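Local structure of putative transcriptional regulator protein, LacI family (Rhizobium etli, 3MIZ) at residues T199-Y213 / S228-L242. The protein is probably a DNA-binding transcription factor of the LacI repressor family, recognising cis-regulatory sequences to control transcription. Sequence-based numbering, arbitrary orientation.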
loop_
_atom_site.group_PDB
_atom_site.type_symbol
_atom_site.label_atom_id
_atom_site.label_comp_id
_atom_site.label_asym_id
_atom_site.label_seq_id
_atom_site.Cartn_x
_atom_site.Cartn_y
_atom_site.Cartn_z
ATOM N N THR A 199 25.823 -16.331 -1.139
ATOM C CA THR A 199 26.240 -15.200 -1.965
ATOM C C THR A 199 25.037 -14.454 -2.528
ATOM O O THR A 199 25.160 -13.324 -2.992
ATOM C CB THR A 199 27.143 -15.661 -3.145
ATOM O OG1 THR A 199 26.396 -16.514 -4.021
ATOM C CG2 THR A 199 28.351 -16.429 -2.620
ATOM N N ALA A 200 23.875 -15.101 -2.485
ATOM C CA ALA A 200 22.640 -14.505 -2.968
ATOM C C ALA A 200 21.507 -14.916 -2.036
ATOM O O ALA A 200 21.509 -16.024 -1.490
ATOM C CB ALA A 200 22.339 -14.969 -4.405
ATOM N N ILE A 201 20.561 -14.010 -1.830
ATOM C CA ILE A 201 19.411 -14.305 -0.975
ATOM C C ILE A 201 18.158 -13.881 -1.714
ATOM O O ILE A 201 18.058 -12.756 -2.218
ATOM C CB ILE A 201 19.459 -13.563 0.387
ATOM C CG1 ILE A 201 20.591 -14.126 1.251
ATOM C CG2 ILE A 201 18.125 -13.771 1.149
ATOM C CD1 ILE A 201 20.756 -13.428 2.594
HETATM N N MSE A 202 17.214 -14.803 -1.803
HETATM C CA MSE A 202 15.959 -14.523 -2.474
HETATM C C MSE A 202 14.965 -14.237 -1.382
HETATM O O MSE A 202 14.799 -15.038 -0.462
HETATM C CB MSE A 202 15.502 -15.727 -3.294
HETATM C CG MSE A 202 16.352 -15.995 -4.510
HETATM SE SE MSE A 202 15.583 -17.378 -5.604
HETATM C CE MSE A 202 14.144 -16.397 -6.401
ATOM N N SER A 203 14.323 -13.078 -1.477
ATOM C CA SER A 203 13.335 -12.669 -0.494
ATOM C C SER A 203 11.949 -13.152 -0.905
ATOM O O SER A 203 11.567 -13.053 -2.081
ATOM C CB SER A 203 13.337 -11.140 -0.371
ATOM O OG SER A 203 12.406 -10.706 0.603
ATOM N N GLY A 204 11.198 -13.664 0.069
ATOM C CA GLY A 204 9.851 -14.145 -0.196
ATOM C C GLY A 204 9.125 -13.155 -1.078
ATOM O O GLY A 204 8.463 -13.546 -2.040
ATOM N N ASN A 205 9.235 -11.876 -0.735
ATOM C CA ASN A 205 8.642 -10.801 -1.531
ATOM C C ASN A 205 9.425 -9.502 -1.326
ATOM O O ASN A 205 10.338 -9.437 -0.494
ATOM C CB ASN A 205 7.149 -10.595 -1.216
ATOM C CG ASN A 205 6.895 -10.052 0.180
ATOM O OD1 ASN A 205 7.815 -9.663 0.894
ATOM N ND2 ASN A 205 5.622 -10.022 0.570
ATOM N N ASP A 206 9.070 -8.470 -2.085
ATOM C CA ASP A 206 9.775 -7.195 -1.998
ATOM C C ASP A 206 9.709 -6.540 -0.623
ATOM O O ASP A 206 10.700 -5.999 -0.147
ATOM C CB ASP A 206 9.237 -6.215 -3.045
ATOM C CG ASP A 206 9.397 -6.733 -4.464
ATOM O OD1 ASP A 206 10.338 -7.505 -4.714
ATOM O OD2 ASP A 206 8.589 -6.347 -5.334
ATOM N N GLU A 207 8.540 -6.584 0.013
ATOM C CA GLU A 207 8.383 -5.978 1.318
ATOM C C GLU A 207 9.457 -6.496 2.282
ATOM O O GLU A 207 10.119 -5.714 2.963
ATOM C CB GLU A 207 6.982 -6.286 1.867
ATOM C CG GLU A 207 6.594 -5.413 3.026
ATOM C CD GLU A 207 5.164 -5.633 3.467
ATOM O OE1 GLU A 207 4.274 -5.685 2.590
ATOM O OE2 GLU A 207 4.936 -5.743 4.688
HETATM N N MSE A 208 9.621 -7.818 2.320
HETATM C CA MSE A 208 10.599 -8.477 3.191
HETATM C C MSE A 208 12.045 -8.060 2.880
HETATM O O MSE A 208 12.917 -8.080 3.764
HETATM C CB MSE A 208 10.480 -10.003 3.043
HETATM C CG MSE A 208 9.139 -10.610 3.446
HETATM SE SE MSE A 208 9.050 -12.503 2.945
HETATM C CE MSE A 208 10.324 -13.159 4.215
ATOM N N ALA A 209 12.302 -7.700 1.626
ATOM C CA ALA A 209 13.646 -7.298 1.204
ATOM C C ALA A 209 14.152 -6.095 1.978
ATOM O O ALA A 209 15.354 -5.943 2.162
ATOM C CB ALA A 209 13.676 -6.999 -0.296
ATOM N N ILE A 210 13.242 -5.231 2.425
ATOM C CA ILE A 210 13.666 -4.069 3.190
ATOM C C ILE A 210 14.487 -4.524 4.399
ATOM O O ILE A 210 15.555 -3.983 4.669
ATOM C CB ILE A 210 12.468 -3.244 3.711
ATOM C CG1 ILE A 210 11.677 -2.653 2.539
ATOM C CG2 ILE A 210 12.980 -2.101 4.603
ATOM C CD1 ILE A 210 10.334 -2.048 2.963
ATOM N N GLN A 211 13.983 -5.520 5.122
ATOM C CA GLN A 211 14.676 -6.026 6.310
ATOM C C GLN A 211 15.977 -6.753 5.994
ATOM O O GLN A 211 16.920 -6.716 6.794
ATOM C CB GLN A 211 13.752 -6.949 7.107
ATOM C CG GLN A 211 12.537 -6.223 7.662
ATOM C CD GLN A 211 11.707 -7.095 8.574
ATOM O OE1 GLN A 211 12.195 -7.579 9.602
ATOM N NE2 GLN A 211 10.448 -7.303 8.208
ATOM N N ILE A 212 16.024 -7.417 4.839
ATOM C CA ILE A 212 17.220 -8.145 4.416
ATOM C C ILE A 212 18.318 -7.149 3.992
ATOM O O ILE A 212 19.507 -7.387 4.210
ATOM C CB ILE A 212 16.888 -9.111 3.251
ATOM C CG1 ILE A 212 15.794 -10.089 3.701
ATOM C CG2 ILE A 212 18.136 -9.900 2.843
ATOM C CD1 ILE A 212 15.255 -10.983 2.613
ATOM N N TYR A 213 17.923 -6.042 3.372
ATOM C CA TYR A 213 18.900 -5.024 2.971
ATOM C C TYR A 213 19.548 -4.473 4.232
ATOM O O TYR A 213 20.768 -4.336 4.310
ATOM C CB TYR A 213 18.215 -3.866 2.236
ATOM C CG TYR A 213 18.255 -3.954 0.725
ATOM C CD1 TYR A 213 17.753 -5.066 0.051
ATOM C CD2 TYR A 213 18.743 -2.887 -0.033
ATOM C CE1 TYR A 213 17.729 -5.114 -1.344
ATOM C CE2 TYR A 213 18.719 -2.920 -1.425
ATOM C CZ TYR A 213 18.211 -4.033 -2.073
ATOM O OH TYR A 213 18.167 -4.057 -3.449
ATOM N N SER A 228 24.063 -10.653 -3.290
ATOM C CA SER A 228 23.008 -10.257 -4.215
ATOM C C SER A 228 21.662 -10.494 -3.535
ATOM O O SER A 228 21.529 -11.405 -2.723
ATOM C CB SER A 228 23.072 -11.088 -5.499
ATOM O OG SER A 228 24.230 -10.786 -6.264
ATOM N N ILE A 229 20.674 -9.669 -3.856
ATOM C CA ILE A 229 19.348 -9.828 -3.272
ATOM C C ILE A 229 18.301 -9.606 -4.350
ATOM O O ILE A 229 18.400 -8.656 -5.118
ATOM C CB ILE A 229 19.117 -8.813 -2.128
ATOM C CG1 ILE A 229 20.150 -9.040 -1.011
ATOM C CG2 ILE A 229 17.700 -8.965 -1.571
ATOM C CD1 ILE A 229 20.094 -8.018 0.103
ATOM N N VAL A 230 17.317 -10.500 -4.432
ATOM C CA VAL A 230 16.238 -10.354 -5.399
ATOM C C VAL A 230 14.933 -10.490 -4.609
ATOM O O VAL A 230 14.912 -11.116 -3.552
ATOM C CB VAL A 230 16.303 -11.427 -6.536
ATOM C CG1 VAL A 230 17.617 -11.262 -7.327
ATOM C CG2 VAL A 230 16.216 -12.838 -5.957
ATOM N N GLY A 231 13.864 -9.867 -5.092
ATOM C CA GLY A 231 12.599 -9.954 -4.379
ATOM C C GLY A 231 11.515 -10.585 -5.228
ATOM O O GLY A 231 11.804 -11.393 -6.106
ATOM N N PHE A 232 10.261 -10.230 -4.950
ATOM C CA PHE A 232 9.137 -10.742 -5.715
ATOM C C PHE A 232 7.924 -9.831 -5.525
ATOM O O PHE A 232 7.649 -9.392 -4.400
ATOM C CB PHE A 232 8.787 -12.168 -5.271
ATOM C CG PHE A 232 8.135 -12.994 -6.345
ATOM C CD1 PHE A 232 6.891 -12.634 -6.865
ATOM C CD2 PHE A 232 8.771 -14.130 -6.848
ATOM C CE1 PHE A 232 6.286 -13.391 -7.872
ATOM C CE2 PHE A 232 8.175 -14.899 -7.856
ATOM C CZ PHE A 232 6.929 -14.527 -8.368
ATOM N N ASP A 233 7.233 -9.560 -6.635
ATOM C CA ASP A 233 6.009 -8.744 -6.717
ATOM C C ASP A 233 6.139 -7.459 -7.539
ATOM O O ASP A 233 5.215 -7.061 -8.242
ATOM C CB ASP A 233 5.517 -8.295 -5.337
ATOM C CG ASP A 233 5.012 -9.430 -4.469
ATOM O OD1 ASP A 233 4.997 -10.601 -4.902
ATOM O OD2 ASP A 233 4.633 -9.117 -3.322
ATOM N N ASP A 234 7.304 -6.827 -7.419
ATOM C CA ASP A 234 7.612 -5.514 -7.983
ATOM C C ASP A 234 6.643 -4.522 -7.357
ATOM O O ASP A 234 5.888 -3.827 -8.044
ATOM C CB ASP A 234 7.528 -5.422 -9.509
ATOM C CG ASP A 234 8.163 -4.114 -10.035
ATOM O OD1 ASP A 234 9.122 -3.618 -9.391
ATOM O OD2 ASP A 234 7.725 -3.582 -11.078
ATOM N N PHE A 235 6.652 -4.506 -6.030
ATOM C CA PHE A 235 5.834 -3.598 -5.234
ATOM C C PHE A 235 6.611 -2.289 -5.331
ATOM O O PHE A 235 7.577 -2.089 -4.602
ATOM C CB PHE A 235 5.773 -4.110 -3.786
ATOM C CG PHE A 235 4.996 -3.226 -2.840
ATOM C CD1 PHE A 235 3.909 -2.478 -3.279
ATOM C CD2 PHE A 235 5.334 -3.183 -1.490
ATOM C CE1 PHE A 235 3.167 -1.700 -2.386
ATOM C CE2 PHE A 235 4.598 -2.411 -0.588
ATOM C CZ PHE A 235 3.511 -1.668 -1.038
ATOM N N ARG A 236 6.185 -1.418 -6.248
ATOM C CA ARG A 236 6.845 -0.140 -6.513
ATOM C C ARG A 236 7.292 0.671 -5.294
ATOM O O ARG A 236 8.404 1.194 -5.268
ATOM C CB ARG A 236 5.960 0.749 -7.397
ATOM C CG ARG A 236 5.379 0.075 -8.630
ATOM C CD ARG A 236 4.073 -0.648 -8.302
ATOM N NE ARG A 236 3.209 -0.774 -9.476
ATOM C CZ ARG A 236 3.468 -1.553 -10.521
ATOM N NH1 ARG A 236 4.571 -2.291 -10.547
ATOM N NH2 ARG A 236 2.625 -1.593 -11.543
ATOM N N THR A 237 6.420 0.789 -4.303
ATOM C CA THR A 237 6.734 1.534 -3.089
ATOM C C THR A 237 8.098 1.109 -2.532
ATOM O O THR A 237 8.883 1.929 -2.049
ATOM C CB THR A 237 5.647 1.290 -2.025
ATOM O OG1 THR A 237 4.405 1.842 -2.484
ATOM C CG2 THR A 237 6.028 1.922 -0.700
ATOM N N VAL A 238 8.381 -0.178 -2.634
ATOM C CA VAL A 238 9.628 -0.723 -2.130
ATOM C C VAL A 238 10.759 -0.822 -3.156
ATOM O O VAL A 238 11.829 -0.263 -2.953
ATOM C CB VAL A 238 9.386 -2.125 -1.536
ATOM C CG1 VAL A 238 10.697 -2.727 -1.036
ATOM C CG2 VAL A 238 8.365 -2.028 -0.411
ATOM N N THR A 239 10.520 -1.516 -4.263
ATOM C CA THR A 239 11.580 -1.729 -5.251
ATOM C C THR A 239 12.371 -0.507 -5.674
ATOM O O THR A 239 13.590 -0.599 -5.890
ATOM C CB THR A 239 11.041 -2.455 -6.506
ATOM O OG1 THR A 239 10.053 -1.647 -7.156
ATOM C CG2 THR A 239 10.421 -3.789 -6.099
HETATM N N MSE A 240 11.697 0.634 -5.782
HETATM C CA MSE A 240 12.355 1.868 -6.181
HETATM C C MSE A 240 12.812 2.738 -5.009
HETATM O O MSE A 240 13.333 3.841 -5.208
HETATM C CB MSE A 240 11.436 2.667 -7.095
HETATM C CG MSE A 240 11.180 1.979 -8.420
HETATM SE SE MSE A 240 10.073 3.045 -9.559
HETATM C CE MSE A 240 11.467 4.066 -10.442
ATOM N N ALA A 241 12.610 2.244 -3.791
ATOM C CA ALA A 241 13.034 2.955 -2.592
ATOM C C ALA A 241 14.393 2.387 -2.201
ATOM O O ALA A 241 15.316 3.120 -1.849
ATOM C CB ALA A 241 12.030 2.737 -1.458
ATOM N N LEU A 242 14.512 1.068 -2.270
ATOM C CA LEU A 242 15.763 0.413 -1.928
ATOM C C LEU A 242 16.833 0.791 -2.944
ATOM O O LEU A 242 16.553 0.966 -4.135
ATOM C CB LEU A 242 15.592 -1.110 -1.916
ATOM C CG LEU A 242 14.506 -1.672 -0.991
ATOM C CD1 LEU A 242 14.379 -3.174 -1.202
ATOM C CD2 LEU A 242 14.838 -1.346 0.460
HETATM O O HOH W 1 12.443 -14.079 -4.415
HETATM O O HOH W 2 3.824 -11.251 -2.127
HETATM O O HOH W 3 6.067 -7.299 -1.475
#
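Asp206 reaches with its carboxylate into the bend of 231-235, where Phe235 N donates to OD2 at 2.8 Å with an N-H...O angle of 158°, on the lone pair pointing away from OD1. Its CG stands anti to the carbonyl carbon (chi1 -60°), which directs OD2 to this turn while OD1, 2.7 Å from Phe232 N, is hydrogen-bonded to Thr248 OG1. The backbone joins in, Asp206 N donating to Phe232 O. Over the carboxylate comes the methyl of Thr239, CG2 3.2 Å from Asp206 OD2. With an alanine here, Phe235 N would probably lose its acceptor and Thr248 OG1 its mate, and the 232-235 bend would be freer to shift. The two segments belong to a parallel beta-alpha-beta unit of the Rossmann-like periplasmic-binding-protein fold: strands 200-203 and 228-230 run side by side, their axes nearly parallel, joined through helix 206-217. Four bonds alternate between them, the straightest from Ser203 N to Val230 O. On the face bearing Met202, Val230 CG2 presses tightly on Met202 CG at 3.5 Å, and helix 115-127 covers both. The crossover helix packs on the face of Ile229, whose CD1 touches Ile212 CG2 and Tyr213 CD1. Leu242 lies over one face of the Tyr213 ring, CD1 4.0 Å from the centroid and 15° off the normal; Tyr213 OH bonds to Pro244 O. Further along, Val238 CG1 meets Ile210 CG1 at 3.7 Å, and Leu242 of the second subunit packs on Ile210. Behind Asp206, Asn205 OD1 caps the helix by accepting from Met208 N, and Ser203 OG donates to Asn205 O. Water 3 links Glu207 N to Asp233 OD2.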